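Local coordinates for protein alkane monooxygenase (Geobacillus thermodenitrificans, PDB 3B9O) that belongs to the luciferase-like flavin monooxygenases, a TIM-barrel family, and holds flavin mononucleotide in a pocket of its single chain, at residues M12-H17 against A77-V82; G174-N179 against S194-I199; H274-A279 against K415-G420. All coordinates share one frame; numbering follows the deposited sequence.

Interaction 1 (M12-H17 against A77-V82)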
ATOM      1  N   MET A  12       2.903   4.693   7.632  1.00 16.95           N
ATOM      2  CA  MET A  12       1.851   5.689   7.485  1.00 15.91           C
ATOM      3  C   MET A  12       2.349   6.978   8.132  1.00 17.23           C
ATOM      4  O   MET A  12       2.992   6.941   9.194  1.00 13.78           O
ATOM      5  CB  MET A  12       0.522   5.234   8.156  1.00 11.20           C
ATOM      6  CG  MET A  12      -0.695   6.145   7.823  1.00 11.38           C
ATOM      7  SD  MET A  12      -2.246   5.363   8.331  1.00 14.70           S
ATOM      8  CE  MET A  12      -3.314   6.791   8.360  1.00 15.09           C
ATOM      9  N   ASN A  13       1.980   8.109   7.512  1.00 14.51           N
ATOM     10  CA  ASN A  13       2.400   9.431   7.964  1.00 13.82           C
ATOM     11  C   ASN A  13       1.510   9.868   9.172  1.00 16.26           C
ATOM     12  O   ASN A  13       0.716  10.810   9.070  1.00 15.32           O
ATOM     13  CB  ASN A  13       2.271  10.431   6.804  1.00 15.88           C
ATOM     14  CG  ASN A  13       3.052  11.693   7.024  1.00 20.04           C
ATOM     15  OD1 ASN A  13       3.125  12.546   6.123  1.00 18.54           O
ATOM     16  ND2 ASN A  13       3.697  11.817   8.202  1.00  8.23           N
ATOM     17  N   CYS A  14       1.660   9.175  10.293  1.00 10.32           N
ATOM     18  CA  CYS A  14       0.871   9.453  11.502  1.00 14.04           C
ATOM     19  C   CYS A  14       1.589   8.848  12.681  1.00 19.93           C
ATOM     20  O   CYS A  14       2.667   8.296  12.516  1.00 14.60           O
ATOM     21  CB  CYS A  14      -0.556   8.886  11.400  1.00 14.22           C
ATOM     22  SG  CYS A  14      -0.682   7.042  11.301  1.00 17.01           S
ATOM     23  N   VAL A  15       0.951   8.870  13.847  1.00 14.12           N
ATOM     24  CA  VAL A  15       1.558   8.308  15.052  1.00 11.51           C
ATOM     25  C   VAL A  15       1.219   6.823  15.192  1.00 14.01           C
ATOM     26  O   VAL A  15       2.123   5.968  15.028  1.00 13.96           O
ATOM     27  CB  VAL A  15       1.169   9.115  16.329  1.00 17.54           C
ATOM     28  CG1 VAL A  15       1.731   8.454  17.610  1.00 12.95           C
ATOM     29  CG2 VAL A  15       1.562  10.591  16.170  1.00 14.62           C
ATOM     30  N   GLY A  16      -0.045   6.506  15.481  1.00 14.01           N
ATOM     31  CA  GLY A  16      -0.459   5.110  15.681  1.00 11.72           C
ATOM     32  C   GLY A  16      -1.041   4.605  14.384  1.00 19.62           C
ATOM     33  O   GLY A  16      -2.086   5.073  13.952  1.00 15.42           O
ATOM     34  N   HIS A  17      -0.345   3.652  13.758  1.00 15.52           N
ATOM     35  CA  HIS A  17      -0.761   3.060  12.490  1.00 17.56           C
ATOM     36  C   HIS A  17      -1.513   1.709  12.709  1.00 13.91           C
ATOM     37  O   HIS A  17      -2.740   1.657  12.615  1.00 15.98           O
ATOM     38  CB  HIS A  17       0.463   2.899  11.580  1.00 20.88           C
ATOM     39  CG  HIS A  17       0.162   2.299  10.234  1.00 18.75           C
ATOM     40  ND1 HIS A  17       1.159   1.823   9.401  1.00 14.41           N
ATOM     41  CD2 HIS A  17      -1.004   2.128   9.561  1.00 11.72           C
ATOM     42  CE1 HIS A  17       0.612   1.369   8.282  1.00 12.18           C
ATOM     43  NE2 HIS A  17      -0.697   1.530   8.360  1.00 17.98           N
ATOM     44  N   ALA A  77      -4.045   8.169  19.641  1.00 22.24           N
ATOM     45  CA  ALA A  77      -3.380   8.504  18.353  1.00 28.42           C
ATOM     46  C   ALA A  77      -3.609   7.471  17.212  1.00 26.84           C
ATOM     47  O   ALA A  77      -2.685   7.141  16.426  1.00 20.10           O
ATOM     48  CB  ALA A  77      -1.895   8.771  18.580  1.00 24.64           C
ATOM     49  N   VAL A  78      -4.839   6.994  17.126  1.00 14.61           N
ATOM     50  CA  VAL A  78      -5.249   5.989  16.130  1.00 12.77           C
ATOM     51  C   VAL A  78      -5.473   6.660  14.761  1.00 17.11           C
ATOM     52  O   VAL A  78      -6.590   7.017  14.400  1.00 14.10           O
ATOM     53  CB  VAL A  78      -6.508   5.165  16.637  1.00 19.46           C
ATOM     54  CG1 VAL A  78      -7.062   4.231  15.518  1.00 21.99           C
ATOM     55  CG2 VAL A  78      -6.149   4.365  17.892  1.00 20.59           C
ATOM     56  N   GLN A  79      -4.369   6.888  14.029  1.00 12.75           N
ATOM     57  CA  GLN A  79      -4.420   7.454  12.672  1.00 19.38           C
ATOM     58  C   GLN A  79      -4.930   8.898  12.625  1.00 26.36           C
ATOM     59  O   GLN A  79      -5.309   9.388  11.584  1.00 17.93           O
ATOM     60  CB  GLN A  79      -5.171   6.523  11.709  1.00 13.56           C
ATOM     61  CG  GLN A  79      -4.298   5.284  11.407  1.00 19.16           C
ATOM     62  CD  GLN A  79      -4.908   4.243  10.478  1.00 15.19           C
ATOM     63  OE1 GLN A  79      -5.609   4.564   9.517  1.00 14.69           O
ATOM     64  NE2 GLN A  79      -4.611   2.975  10.755  1.00 15.77           N
ATOM     65  N   ILE A  80      -4.927   9.547  13.797  1.00 19.05           N
ATOM     66  CA  ILE A  80      -5.160  10.993  13.959  1.00 16.66           C
ATOM     67  C   ILE A  80      -4.204  11.428  15.103  1.00 13.57           C
ATOM     68  O   ILE A  80      -4.092  10.752  16.113  1.00 15.53           O
ATOM     69  CB  ILE A  80      -6.680  11.338  14.194  1.00 22.19           C
ATOM     70  CG1 ILE A  80      -6.919  12.871  14.060  1.00 21.74           C
ATOM     71  CG2 ILE A  80      -7.198  10.710  15.540  1.00 18.68           C
ATOM     72  CD1 ILE A  80      -8.370  13.339  14.044  1.00 16.88           C
ATOM     73  N   PRO A  81      -3.386  12.454  14.874  1.00 13.82           N
ATOM     74  CA  PRO A  81      -3.235  13.238  13.643  1.00 14.99           C
ATOM     75  C   PRO A  81      -2.665  12.369  12.484  1.00 18.80           C
ATOM     76  O   PRO A  81      -2.031  11.316  12.737  1.00 16.30           O
ATOM     77  CB  PRO A  81      -2.230  14.303  14.052  1.00 13.57           C
ATOM     78  CG  PRO A  81      -1.370  13.587  15.113  1.00 11.05           C
ATOM     79  CD  PRO A  81      -2.408  12.858  15.903  1.00 16.06           C
ATOM     80  N   VAL A  82      -2.928  12.800  11.247  1.00 15.54           N
ATOM     81  CA  VAL A  82      -2.390  12.164  10.037  1.00 21.42           C
ATOM     82  C   VAL A  82      -1.967  13.254   9.053  1.00 19.37           C
ATOM     83  O   VAL A  82      -2.755  14.152   8.769  1.00 19.24           O
ATOM     84  CB  VAL A  82      -3.433  11.511   9.112  1.00 25.84           C
ATOM     85  CG1 VAL A  82      -2.907  10.321   8.282  1.00 17.12           C
ATOM     86  CG2 VAL A  82      -4.895  11.601   9.558  1.00 15.91           C
TER
HETATM   87  O   HOH W   1      -1.684   9.434  14.496  1.00 21.37           O
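Gln79 meets the loop at Gly16 and His17 through both its backbone and its side chain. Its backbone N donates to Gly16 O at 2.9 Å, while its NE2 gives a straighter bond (155°) to His17 O, also 2.9 Å away. The acceptor lies almost in the amide plane of Gln79, whereas the donor stands tilted from the carbonyl plane of His17. Chi1 (-72°) sets CG of Gln79 anti to the carbonyl carbon, and from there the chain runs extended to the amide; OE1 is taken by Tyr63 OH, so both ends of the amide are held and its rotation is fixed. Gly16 N makes a weak bond to Ala77 O, and the two Gly16 bonds form a single bridge between Gly16 and Val78.

Water 1 bridges the two loops, accepting from Val15 N and donating to Ala77 O and, at 2.6 Å, to Pro81 O.

The apolar contacts flank this network. Met12 crosses the Gln79 chain at about a right angle, and its CE lies 3.6 Å from Val82 CG1 and 3.5 Å from Gln79 CG. Cys14 SG lies against CA and CG of Gln79, and Val15 CG1 packs on Ala77 CB at 3.8 Å. The His17 ring receives Met12 CB over the centre of one face and Gln79 NE2 at its edge.

The His17 side chain is about 6 Å from the bound flavin mononucleotide. The first loop leaves the end of barrel strand 6-12; the second begins at Ala77, where a Schellman motif closes helix 71-75. Met12 and His17 touch Ala57 of the adjacent parallel strand 53-57.

Interaction 2 (G174-N179 against S194-I199)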
ATOM      1  N   GLY A 174      -2.154   7.890 -23.090  1.00 17.52           N
ATOM      2  CA  GLY A 174      -2.673   8.261 -24.422  1.00 19.37           C
ATOM      3  C   GLY A 174      -2.599   9.732 -24.853  1.00 24.96           C
ATOM      4  O   GLY A 174      -2.671  10.062 -26.058  1.00 24.12           O
ATOM      5  N   SER A 175      -2.495  10.637 -23.897  1.00 14.44           N
ATOM      6  CA  SER A 175      -2.583  12.036 -24.252  1.00 14.38           C
ATOM      7  C   SER A 175      -1.363  12.544 -25.030  1.00 13.83           C
ATOM      8  O   SER A 175      -1.507  13.197 -26.077  1.00 15.52           O
ATOM      9  CB  SER A 175      -2.876  12.852 -23.015  1.00 14.56           C
ATOM     10  OG  SER A 175      -2.936  14.234 -23.308  1.00 15.80           O
ATOM     11  N   TRP A 176      -0.165  12.264 -24.533  1.00 16.12           N
ATOM     12  CA  TRP A 176       1.071  12.671 -25.197  1.00 19.95           C
ATOM     13  C   TRP A 176       1.691  11.403 -25.736  1.00 21.58           C
ATOM     14  O   TRP A 176       1.809  10.438 -24.996  1.00 19.24           O
ATOM     15  CB  TRP A 176       2.076  13.276 -24.204  1.00 16.50           C
ATOM     16  CG  TRP A 176       1.652  14.587 -23.579  1.00 18.73           C
ATOM     17  CD1 TRP A 176       0.423  14.873 -22.992  1.00 22.20           C
ATOM     18  CD2 TRP A 176       2.422  15.781 -23.481  1.00 12.32           C
ATOM     19  NE1 TRP A 176       0.410  16.165 -22.573  1.00 14.49           N
ATOM     20  CE2 TRP A 176       1.632  16.734 -22.832  1.00  9.99           C
ATOM     21  CE3 TRP A 176       3.731  16.138 -23.867  1.00 13.11           C
ATOM     22  CZ2 TRP A 176       2.094  18.036 -22.556  1.00 14.22           C
ATOM     23  CZ3 TRP A 176       4.185  17.426 -23.592  1.00  8.33           C
ATOM     24  CH2 TRP A 176       3.369  18.362 -22.952  1.00 12.71           C
ATOM     25  N   GLU A 177       2.130  11.443 -26.990  1.00 14.42           N
ATOM     26  CA  GLU A 177       2.809  10.339 -27.640  1.00 24.78           C
ATOM     27  C   GLU A 177       4.246  10.203 -27.104  1.00 30.81           C
ATOM     28  O   GLU A 177       4.811  11.168 -26.572  1.00 17.35           O
ATOM     29  CB  GLU A 177       2.809  10.565 -29.157  1.00 16.61           C
ATOM     30  CG  GLU A 177       1.385  10.669 -29.755  1.00 21.37           C
ATOM     31  CD  GLU A 177       1.370  10.731 -31.286  1.00 30.09           C
ATOM     32  OE1 GLU A 177       0.475  11.438 -31.835  1.00 21.49           O
ATOM     33  OE2 GLU A 177       2.260  10.104 -31.914  1.00 23.36           O
ATOM     34  N   ASP A 178       4.820   9.005 -27.225  1.00 17.94           N
ATOM     35  CA  ASP A 178       6.168   8.721 -26.709  1.00 17.34           C
ATOM     36  C   ASP A 178       7.239   9.779 -26.866  1.00 29.53           C
ATOM     37  O   ASP A 178       7.915  10.148 -25.885  1.00 29.03           O
ATOM     38  CB  ASP A 178       6.691   7.381 -27.204  1.00 20.97           C
ATOM     39  CG  ASP A 178       6.053   6.225 -26.479  1.00 31.66           C
ATOM     40  OD1 ASP A 178       6.441   5.078 -26.791  1.00 25.31           O
ATOM     41  OD2 ASP A 178       5.172   6.458 -25.599  1.00 26.02           O
ATOM     42  N   ASN A 179       7.380  10.252 -28.094  1.00 25.11           N
ATOM     43  CA  ASN A 179       8.428  11.179 -28.456  1.00 25.39           C
ATOM     44  C   ASN A 179       7.838  12.559 -28.745  1.00 27.85           C
ATOM     45  O   ASN A 179       8.311  13.251 -29.641  1.00 22.87           O
ATOM     46  CB  ASN A 179       9.120  10.648 -29.723  1.00 24.08           C
ATOM     47  CG  ASN A 179       9.741   9.252 -29.519  1.00 36.74           C
ATOM     48  OD1 ASN A 179       9.405   8.290 -30.237  1.00 57.21           O
ATOM     49  ND2 ASN A 179      10.674   9.144 -28.566  1.00 50.49           N
ATOM     50  N   SER A 194       1.371  18.218 -32.671  1.00 19.60           N
ATOM     51  CA  SER A 194       0.558  17.183 -33.305  1.00 20.44           C
ATOM     52  C   SER A 194       0.603  15.870 -32.500  1.00 31.61           C
ATOM     53  O   SER A 194      -0.184  14.958 -32.753  1.00 19.48           O
ATOM     54  CB  SER A 194       0.969  16.972 -34.772  1.00 21.85           C
ATOM     55  OG  SER A 194       2.226  16.318 -34.940  1.00 20.03           O
ATOM     56  N   LYS A 195       1.477  15.816 -31.486  1.00 22.96           N
ATOM     57  CA  LYS A 195       1.667  14.602 -30.713  1.00 22.45           C
ATOM     58  C   LYS A 195       1.165  14.794 -29.273  1.00 13.75           C
ATOM     59  O   LYS A 195       1.387  13.955 -28.423  1.00 16.45           O
ATOM     60  CB  LYS A 195       3.134  14.162 -30.754  1.00 15.34           C
ATOM     61  CG  LYS A 195       3.677  13.910 -32.149  1.00 25.75           C
ATOM     62  CD  LYS A 195       4.995  13.086 -32.115  1.00 32.87           C
ATOM     63  CE  LYS A 195       5.441  12.671 -33.556  1.00 25.27           C
ATOM     64  NZ  LYS A 195       6.464  11.565 -33.520  1.00 33.22           N
ATOM     65  N   VAL A 196       0.436  15.882 -29.041  1.00 14.96           N
ATOM     66  CA  VAL A 196      -0.242  16.118 -27.783  1.00 13.09           C
ATOM     67  C   VAL A 196      -1.758  16.167 -28.057  1.00 28.98           C
ATOM     68  O   VAL A 196      -2.221  16.984 -28.871  1.00 18.76           O
ATOM     69  CB  VAL A 196       0.256  17.416 -27.117  1.00 11.47           C
ATOM     70  CG1 VAL A 196      -0.591  17.752 -25.880  1.00 12.13           C
ATOM     71  CG2 VAL A 196       1.744  17.292 -26.735  1.00 14.42           C
ATOM     72  N   HIS A 197      -2.516  15.323 -27.349  1.00 18.92           N
ATOM     73  CA  HIS A 197      -3.922  15.026 -27.687  1.00 21.53           C
ATOM     74  C   HIS A 197      -4.901  15.202 -26.550  1.00 16.79           C
ATOM     75  O   HIS A 197      -4.621  14.799 -25.417  1.00 17.77           O
ATOM     76  CB  HIS A 197      -4.055  13.572 -28.218  1.00 16.59           C
ATOM     77  CG  HIS A 197      -3.093  13.236 -29.305  1.00 17.32           C
ATOM     78  ND1 HIS A 197      -3.190  13.777 -30.566  1.00 25.14           N
ATOM     79  CD2 HIS A 197      -1.993  12.446 -29.316  1.00 22.97           C
ATOM     80  CE1 HIS A 197      -2.193  13.342 -31.307  1.00 20.11           C
ATOM     81  NE2 HIS A 197      -1.456  12.525 -30.575  1.00 22.42           N
ATOM     82  N   GLU A 198      -6.070  15.789 -26.847  1.00 18.23           N
ATOM     83  CA  GLU A 198      -7.214  15.726 -25.931  1.00 18.19           C
ATOM     84  C   GLU A 198      -7.556  14.248 -25.730  1.00 23.32           C
ATOM     85  O   GLU A 198      -7.286  13.413 -26.602  1.00 20.70           O
ATOM     86  CB  GLU A 198      -8.432  16.481 -26.484  1.00 23.97           C
ATOM     87  CG  GLU A 198      -8.368  17.967 -26.307  1.00 26.09           C
ATOM     88  CD  GLU A 198      -9.491  18.742 -27.003  1.00 48.88           C
ATOM     89  OE1 GLU A 198     -10.373  18.142 -27.681  1.00 43.43           O
ATOM     90  OE2 GLU A 198      -9.483  19.985 -26.847  1.00 52.45           O
ATOM     91  N   ILE A 199      -8.082  13.913 -24.561  1.00 20.93           N
ATOM     92  CA  ILE A 199      -8.522  12.531 -24.306  1.00 22.41           C
ATOM     93  C   ILE A 199     -10.027  12.374 -24.510  1.00 18.57           C
ATOM     94  O   ILE A 199     -10.509  11.261 -24.708  1.00 22.97           O
ATOM     95  CB  ILE A 199      -8.122  11.998 -22.882  1.00 20.04           C
ATOM     96  CG1 ILE A 199      -8.787  12.844 -21.777  1.00 17.61           C
ATOM     97  CG2 ILE A 199      -6.584  11.891 -22.779  1.00 22.59           C
ATOM     98  CD1 ILE A 199      -8.805  12.213 -20.351  1.00 20.61           C
TER
HETATM   99  O   HOH W   2       8.653  13.146 -32.267  1.00 20.19           O
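Glu177 and His197 join side chain to side chain: His197 NE2 donates to Glu177 OE1 over a short 2.5 Å, with an angle of 161° at the hydrogen. OE1 offers its anti lone pair, lies close to the imidazole plane, and the carboxylate and ring are nearly coplanar (15°). The extended glutamate, CG anti to the carbonyl carbon, crosses the ring obliquely and sets its CG at the ring edge as well.

Three further bonds join the segments, two between backbones and one from a side chain. Glu177 N points almost straight at Lys195 O, 3.0 Å away. His197 N donates to Ser175 O, and Ser175 OG donates to His197 O at 2.8 Å. OG is anti to its own backbone N (chi1 178°), which turns it to that carbonyl; it is also bonded to His212 N. The two backbone bonds make a single bridge between Trp176 and Val196.

At that bridge the side chains run side by side. Val196 CG2 sits over one face of the indole, 3.7 Å from the centroid of its six-membered ring, a CH-pi contact. The indole is positioned in turn by NE1, which bonds His212 O, while Trp176 O is bonded to Arg220. Farther out, water 2 links Asn179 O to Lys195 NZ.

Together these bonds tie the chain leaving helix 154-174 to the chain that follows strand 189-191, closing the base of the small antiparallel hairpin 181-184/189-191. The short, in-plane bond to a carboxylate would probably stabilise a protonated imidazole, and Lys195 NZ, 4.7 Å from Glu177 OE2, may add to the favourable electrostatics around the glutamate.

Interaction 3 (H274-A279 against K415-G420)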
ATOM      1  N   HIS A 274       0.963 -11.604 -14.327  1.00 21.64           N
ATOM      2  CA  HIS A 274       1.252 -10.178 -14.408  1.00 17.16           C
ATOM      3  C   HIS A 274       0.682  -9.463 -13.165  1.00 26.24           C
ATOM      4  O   HIS A 274       0.623  -8.248 -13.138  1.00 17.95           O
ATOM      5  CB  HIS A 274       0.644  -9.588 -15.676  1.00 19.87           C
ATOM      6  CG  HIS A 274       1.389  -9.929 -16.924  1.00 22.60           C
ATOM      7  ND1 HIS A 274       2.474 -10.783 -16.946  1.00 31.28           N
ATOM      8  CD2 HIS A 274       1.194  -9.529 -18.202  1.00 18.12           C
ATOM      9  CE1 HIS A 274       2.915 -10.893 -18.189  1.00 41.79           C
ATOM     10  NE2 HIS A 274       2.158 -10.137 -18.968  1.00 29.80           N
ATOM     11  N   ILE A 275       0.233 -10.248 -12.173  1.00 21.44           N
ATOM     12  CA  ILE A 275      -0.240  -9.711 -10.908  1.00 14.13           C
ATOM     13  C   ILE A 275       0.654 -10.314  -9.819  1.00 17.47           C
ATOM     14  O   ILE A 275       0.731 -11.537  -9.699  1.00 18.72           O
ATOM     15  CB  ILE A 275      -1.740 -10.096 -10.630  1.00 19.69           C
ATOM     16  CG1 ILE A 275      -2.650  -9.808 -11.834  1.00 16.74           C
ATOM     17  CG2 ILE A 275      -2.239  -9.378  -9.373  1.00 18.36           C
ATOM     18  CD1 ILE A 275      -4.054 -10.477 -11.748  1.00 19.66           C
ATOM     19  N   LYS A 276       1.294  -9.489  -9.008  1.00 11.34           N
ATOM     20  CA  LYS A 276       2.058  -9.960  -7.839  1.00 10.12           C
ATOM     21  C   LYS A 276       1.202  -9.907  -6.581  1.00 18.26           C
ATOM     22  O   LYS A 276       0.403  -8.987  -6.398  1.00 13.22           O
ATOM     23  CB  LYS A 276       3.298  -9.081  -7.656  1.00 10.94           C
ATOM     24  CG  LYS A 276       4.174  -9.006  -8.882  1.00 26.07           C
ATOM     25  CD  LYS A 276       5.065 -10.242  -9.000  1.00 32.76           C
ATOM     26  CE  LYS A 276       5.997 -10.114 -10.214  1.00 44.63           C
ATOM     27  NZ  LYS A 276       7.239 -10.909 -10.094  1.00 43.98           N
ATOM     28  N   MET A 277       1.352 -10.909  -5.725  1.00 14.78           N
ATOM     29  CA  MET A 277       0.513 -11.050  -4.526  1.00 17.61           C
ATOM     30  C   MET A 277       1.384 -10.795  -3.314  1.00 19.86           C
ATOM     31  O   MET A 277       2.445 -11.416  -3.194  1.00 18.75           O
ATOM     32  CB  MET A 277      -0.060 -12.468  -4.469  1.00 17.33           C
ATOM     33  CG  MET A 277      -0.947 -12.804  -5.695  1.00 12.78           C
ATOM     34  SD  MET A 277      -2.482 -11.862  -5.777  1.00 21.34           S
ATOM     35  CE  MET A 277      -3.086 -12.441  -7.361  1.00 17.27           C
ATOM     36  N   PHE A 278       0.947  -9.867  -2.455  1.00 15.60           N
ATOM     37  CA  PHE A 278       1.663  -9.428  -1.249  1.00 14.34           C
ATOM     38  C   PHE A 278       0.830  -9.757   0.008  1.00 20.21           C
ATOM     39  O   PHE A 278      -0.360  -9.519   0.024  1.00 21.08           O
ATOM     40  CB  PHE A 278       1.939  -7.912  -1.313  1.00 15.18           C
ATOM     41  CG  PHE A 278       3.051  -7.544  -2.276  1.00 19.28           C
ATOM     42  CD1 PHE A 278       2.810  -7.475  -3.652  1.00 12.60           C
ATOM     43  CD2 PHE A 278       4.341  -7.281  -1.802  1.00 19.60           C
ATOM     44  CE1 PHE A 278       3.855  -7.121  -4.571  1.00 16.56           C
ATOM     45  CE2 PHE A 278       5.400  -6.963  -2.698  1.00 19.08           C
ATOM     46  CZ  PHE A 278       5.143  -6.887  -4.087  1.00 12.65           C
ATOM     47  N   ALA A 279       1.455 -10.382   1.005  1.00 13.55           N
ATOM     48  CA  ALA A 279       0.833 -10.622   2.291  1.00 17.96           C
ATOM     49  C   ALA A 279       1.401  -9.656   3.314  1.00 25.08           C
ATOM     50  O   ALA A 279       2.497  -9.128   3.118  1.00 23.81           O
ATOM     51  CB  ALA A 279       1.088 -12.067   2.729  1.00 18.46           C
ATOM     52  N   LYS A 415      11.858  -3.575 -11.692  1.00 16.51           N
ATOM     53  CA  LYS A 415      12.264  -4.311 -10.486  1.00 25.28           C
ATOM     54  C   LYS A 415      11.253  -5.412 -10.161  1.00 25.10           C
ATOM     55  O   LYS A 415      11.617  -6.479  -9.615  1.00 20.31           O
ATOM     56  CB  LYS A 415      12.474  -3.357  -9.295  1.00 17.29           C
ATOM     57  CG  LYS A 415      13.725  -2.515  -9.492  1.00 25.00           C
ATOM     58  CD  LYS A 415      13.624  -1.144  -8.807  1.00 25.00           C
ATOM     59  CE  LYS A 415      15.048  -0.588  -8.454  1.00 22.86           C
ATOM     60  NZ  LYS A 415      15.749  -0.159  -9.658  1.00 21.06           N
ATOM     61  N   LEU A 416      10.003  -5.181 -10.551  1.00 14.17           N
ATOM     62  CA  LEU A 416       8.929  -6.141 -10.284  1.00 18.14           C
ATOM     63  C   LEU A 416       8.763  -7.176 -11.422  1.00 21.73           C
ATOM     64  O   LEU A 416       8.588  -8.355 -11.152  1.00 18.45           O
ATOM     65  CB  LEU A 416       7.577  -5.427 -10.050  1.00 17.90           C
ATOM     66  CG  LEU A 416       7.328  -4.666  -8.737  1.00 16.92           C
ATOM     67  CD1 LEU A 416       6.102  -3.763  -8.855  1.00 13.40           C
ATOM     68  CD2 LEU A 416       7.151  -5.689  -7.594  1.00 17.06           C
ATOM     69  N   PHE A 417       8.796  -6.717 -12.676  1.00 15.20           N
ATOM     70  CA  PHE A 417       8.356  -7.530 -13.828  1.00 17.62           C
ATOM     71  C   PHE A 417       9.474  -7.785 -14.855  1.00 24.42           C
ATOM     72  O   PHE A 417       9.255  -8.467 -15.851  1.00 20.53           O
ATOM     73  CB  PHE A 417       7.137  -6.900 -14.505  1.00 12.58           C
ATOM     74  CG  PHE A 417       5.887  -6.882 -13.629  1.00 12.94           C
ATOM     75  CD1 PHE A 417       5.542  -5.738 -12.923  1.00 14.55           C
ATOM     76  CD2 PHE A 417       5.112  -8.019 -13.480  1.00 12.18           C
ATOM     77  CE1 PHE A 417       4.405  -5.705 -12.092  1.00 16.93           C
ATOM     78  CE2 PHE A 417       3.943  -8.013 -12.655  1.00 19.59           C
ATOM     79  CZ  PHE A 417       3.583  -6.855 -11.987  1.00 18.08           C
ATOM     80  N   GLY A 418      10.665  -7.234 -14.617  1.00 17.81           N
ATOM     81  CA  GLY A 418      11.814  -7.488 -15.482  1.00 23.55           C
ATOM     82  C   GLY A 418      12.302  -6.310 -16.299  1.00 25.11           C
ATOM     83  O   GLY A 418      11.521  -5.460 -16.728  1.00 19.94           O
ATOM     84  N   LYS A 419      13.613  -6.281 -16.530  1.00 17.80           N
ATOM     85  CA  LYS A 419      14.275  -5.236 -17.324  1.00 27.32           C
ATOM     86  C   LYS A 419      13.548  -5.091 -18.660  1.00 27.50           C
ATOM     87  O   LYS A 419      13.207  -6.105 -19.265  1.00 25.39           O
ATOM     88  CB  LYS A 419      15.752  -5.611 -17.556  1.00 29.52           C
ATOM     89  CG  LYS A 419      16.648  -4.455 -17.991  1.00 48.44           C
ATOM     90  CD  LYS A 419      17.983  -4.462 -17.191  1.00 52.81           C
ATOM     91  CE  LYS A 419      18.892  -3.272 -17.558  1.00 77.66           C
ATOM     92  NZ  LYS A 419      18.105  -2.062 -18.056  1.00 70.26           N
ATOM     93  N   GLY A 420      13.301  -3.851 -19.089  1.00 22.85           N
ATOM     94  CA  GLY A 420      12.511  -3.549 -20.309  1.00 17.39           C
ATOM     95  C   GLY A 420      11.008  -3.429 -20.099  1.00 15.15           C
ATOM     96  O   GLY A 420      10.317  -2.858 -20.934  1.00 25.37           O
TER
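At the start of barrel strand 276-285, the C-terminal end of helix 412-417 docks on the strand, Leu416 and Phe417 meeting Lys276, Phe278 and the backbone of His274. Lys276 NZ donates to Leu416 O, 3.1 Å away and nearly in line with the C=O bond. This carbonyl belongs to the last turn of the helix, which ends at Phe417 before Gly418 turns away with positive phi; the ammonium would thus meet the negative end of the helix dipole. A bend at chi2 (-80°) carries CD off the line of the first bonds, and the lysine and the Phe417 side chain then slide past each other in opposite directions. Their closest carbons are Lys276 CG and Phe417 CZ, 3.8 Å apart, with Lys276 CE equally near Phe417 CE2.

The tip of the phenyl ring also reaches the backbone: Phe417 CE2 approaches His274 O to 3.4 Å, and CZ lies almost as close to the same oxygen. Two residues along the strand from Lys276, Leu416 CD2 meets the edge of the Phe278 ring at CZ, 4.2 Å away. Phe278 and Leu416 also both touch His6 of strand 6-12 and Cys243 of strand 243-246.

The contact fastens a helix from beyond the last barrel strand across the starts of parallel strands, an arrangement consistent with closure of the N-terminal end of a TIM barrel by an added helix.

The three contacts follow one another along the chain, each closing before the next opens. Interactions 1 and 3 both adjoin the parallel barrel sheet but lie on opposite sides of the chain's centre, their own centres 29 Å apart: 12-17 leaves the C-terminal end of strand 6-12, on the flavin side, whereas 274-279 enters strand 276-285, and His6 at the start of strand 6-12 borders interaction 3. Interaction 2 lies at the surface, about 30 Å from the chain's centre, in an excursion between strands 130-135 and 223-227. Its nearest atoms are about 29 Å from interaction 1 and 11 Å from interaction 3. The contacts thus secure a cofactor-side loop, a peripheral hairpin and a C-terminal helix separately.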